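Local coordinates for protein minor fimbrium subunit Mfa5 (Porphyromonas gingivalis ATCC 33277, PDB 6TO1) that serves as an accessory subunit of the minor fimbriae, the filamentous surface pili that mediate biofilm formation and adhesion to host cells and other oral bacteria, at residues Lys534-Leu539 with Ala634-Phe639. Residues are numbered along the deposited sequence; the frame is centred on the assembly and turned at random.
Sequences KRHYVL and AGNAYF
His-536 and Tyr-638 lie side by side as an offset stack, ring centroids 4.5 Å apart and planes at 9°, with Tyr-638 CE1 over one face of the imidazole near its rim. His-536 CG stands beside its own backbone N (chi1 -50°). From the ring edge, NE2 donates a nearly straight hydrogen bond, 2.6 Å, to Asn-636 OD1, which sits in the imidazole plane. Stack and bond together probably restrain the rotation of the ring. The same OD1 accepts from a water that also takes a hydrogen bond from Lys-534 NZ, whose chain, bent at chi3 (-113°), runs past the amide; NZ is further salt-bridged to Asp-476. On the opposite face of the sheet, Phe-639 CE2 meets the methylenes of Arg-535, CD at 3.8 Å, while Tyr-537 CE1 touches Phe-639 CD2 at 3.9 Å, the two rings barely overlapping. The polar ends lead onward, Arg-535 to Asp-567 and Pro-597 O, Tyr-537 OH to Thr-599 and Asp-567. Five backbone hydrogen bonds, from Lys-534 N to Gly-635 O through Val-538 N to Phe-639 O, join the strands in parallel register, a pairing within the mixed, otherwise antiparallel beta-sheet of the third domain.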
loop_
_atom_site.group_PDB
_atom_site.type_symbol
_atom_site.label_atom_id
_atom_site.label_comp_id
_atom_site.label_asym_id
_atom_site.label_seq_id
_atom_site.Cartn_x
_atom_site.Cartn_y
_atom_site.Cartn_z
ATOM N N LYS A 534 38.434 -33.847 15.501
ATOM C CA LYS A 534 39.193 -33.545 16.689
ATOM C C LYS A 534 39.958 -34.806 17.091
ATOM O O LYS A 534 39.425 -35.916 16.994
ATOM C CB LYS A 534 38.274 -33.118 17.820
ATOM C CG LYS A 534 37.475 -31.867 17.506
ATOM C CD LYS A 534 36.754 -31.375 18.737
ATOM C CE LYS A 534 35.238 -31.502 18.605
ATOM N NZ LYS A 534 34.548 -30.751 19.716
ATOM N N ARG A 535 41.206 -34.622 17.509
ATOM C CA ARG A 535 42.037 -35.699 18.043
ATOM C C ARG A 535 42.242 -35.456 19.530
ATOM O O ARG A 535 42.652 -34.362 19.936
ATOM C CB ARG A 535 43.370 -35.744 17.296
ATOM C CG ARG A 535 43.188 -36.059 15.820
ATOM C CD ARG A 535 44.537 -36.264 15.115
ATOM N NE ARG A 535 45.197 -34.985 14.871
ATOM C CZ ARG A 535 46.189 -34.801 14.010
ATOM N NH1 ARG A 535 46.678 -35.828 13.320
ATOM N NH2 ARG A 535 46.688 -33.589 13.833
ATOM N N HIS A 536 41.905 -36.453 20.342
ATOM C CA HIS A 536 42.045 -36.376 21.785
ATOM C C HIS A 536 43.100 -37.387 22.232
ATOM O O HIS A 536 43.268 -38.434 21.604
ATOM C CB HIS A 536 40.737 -36.693 22.501
ATOM C CG HIS A 536 39.558 -35.924 21.989
ATOM N ND1 HIS A 536 39.124 -34.753 22.575
ATOM C CD2 HIS A 536 38.713 -36.173 20.959
ATOM C CE1 HIS A 536 38.056 -34.310 21.927
ATOM N NE2 HIS A 536 37.794 -35.146 20.932
ATOM N N TYR A 537 43.792 -37.060 23.316
ATOM C CA TYR A 537 44.942 -37.829 23.806
ATOM C C TYR A 537 44.712 -38.124 25.281
ATOM O O TYR A 537 44.888 -37.252 26.139
ATOM C CB TYR A 537 46.225 -37.045 23.565
ATOM C CG TYR A 537 46.391 -36.643 22.115
ATOM C CD1 TYR A 537 46.985 -37.496 21.210
ATOM C CD2 TYR A 537 45.869 -35.421 21.626
ATOM C CE1 TYR A 537 47.103 -37.176 19.902
ATOM C CE2 TYR A 537 46.010 -35.077 20.302
ATOM C CZ TYR A 537 46.626 -35.959 19.440
ATOM O OH TYR A 537 46.781 -35.689 18.100
ATOM N N VAL A 538 44.303 -39.357 25.574
ATOM C CA VAL A 538 43.776 -39.688 26.887
ATOM C C VAL A 538 44.476 -40.894 27.503
ATOM O O VAL A 538 45.081 -41.721 26.821
ATOM C CB VAL A 538 42.243 -39.941 26.828
ATOM C CG1 VAL A 538 41.511 -38.661 26.345
ATOM C CG2 VAL A 538 41.919 -41.110 25.940
ATOM N N LEU A 539 44.282 -41.026 28.806
ATOM C CA LEU A 539 45.000 -41.960 29.654
ATOM C C LEU A 539 44.194 -43.230 29.870
ATOM O O LEU A 539 42.996 -43.170 30.161
ATOM C CB LEU A 539 45.299 -41.292 30.998
ATOM C CG LEU A 539 46.038 -42.099 32.078
ATOM C CD1 LEU A 539 47.422 -42.415 31.530
ATOM C CD2 LEU A 539 46.132 -41.376 33.402
ATOM N N ALA A 634 31.288 -33.392 13.100
ATOM C CA ALA A 634 32.351 -33.247 14.098
ATOM C C ALA A 634 32.788 -34.637 14.556
ATOM O O ALA A 634 32.196 -35.229 15.465
ATOM C CB ALA A 634 31.880 -32.395 15.284
ATOM N N GLY A 635 33.793 -35.181 13.891
ATOM C CA GLY A 635 34.358 -36.437 14.324
ATOM C C GLY A 635 35.324 -36.271 15.487
ATOM O O GLY A 635 35.881 -35.194 15.745
ATOM N N ASN A 636 35.529 -37.370 16.223
ATOM C CA ASN A 636 36.389 -37.344 17.402
ATOM C C ASN A 636 37.191 -38.635 17.433
ATOM O O ASN A 636 36.608 -39.721 17.459
ATOM C CB ASN A 636 35.590 -37.200 18.708
ATOM C CG ASN A 636 35.005 -35.816 18.891
ATOM O OD1 ASN A 636 35.667 -34.896 19.396
ATOM N ND2 ASN A 636 33.762 -35.651 18.462
ATOM N N ALA A 637 38.509 -38.511 17.407
ATOM C CA ALA A 637 39.411 -39.637 17.628
ATOM C C ALA A 637 39.909 -39.587 19.059
ATOM O O ALA A 637 40.251 -38.510 19.575
ATOM C CB ALA A 637 40.600 -39.593 16.676
ATOM N N TYR A 638 39.941 -40.760 19.699
ATOM C CA TYR A 638 40.445 -40.916 21.060
ATOM C C TYR A 638 41.679 -41.814 20.993
ATOM O O TYR A 638 41.563 -43.030 20.852
ATOM C CB TYR A 638 39.390 -41.496 21.973
ATOM C CG TYR A 638 38.337 -40.448 22.260
ATOM C CD1 TYR A 638 38.529 -39.529 23.269
ATOM C CD2 TYR A 638 37.194 -40.349 21.481
ATOM C CE1 TYR A 638 37.600 -38.547 23.542
ATOM C CE2 TYR A 638 36.245 -39.367 21.755
ATOM C CZ TYR A 638 36.471 -38.467 22.795
ATOM O OH TYR A 638 35.577 -37.453 23.105
ATOM N N PHE A 639 42.848 -41.201 21.086
ATOM C CA PHE A 639 44.103 -41.942 21.133
ATOM C C PHE A 639 44.459 -42.201 22.589
ATOM O O PHE A 639 44.547 -41.268 23.373
ATOM C CB PHE A 639 45.159 -41.140 20.383
ATOM C CG PHE A 639 44.849 -40.960 18.933
ATOM C CD1 PHE A 639 44.780 -42.047 18.091
ATOM C CD2 PHE A 639 44.595 -39.683 18.401
ATOM C CE1 PHE A 639 44.502 -41.893 16.743
ATOM C CE2 PHE A 639 44.327 -39.526 17.054
ATOM C CZ PHE A 639 44.272 -40.622 16.221
HETATM O O HOH W 1 34.333 -33.134 21.335
#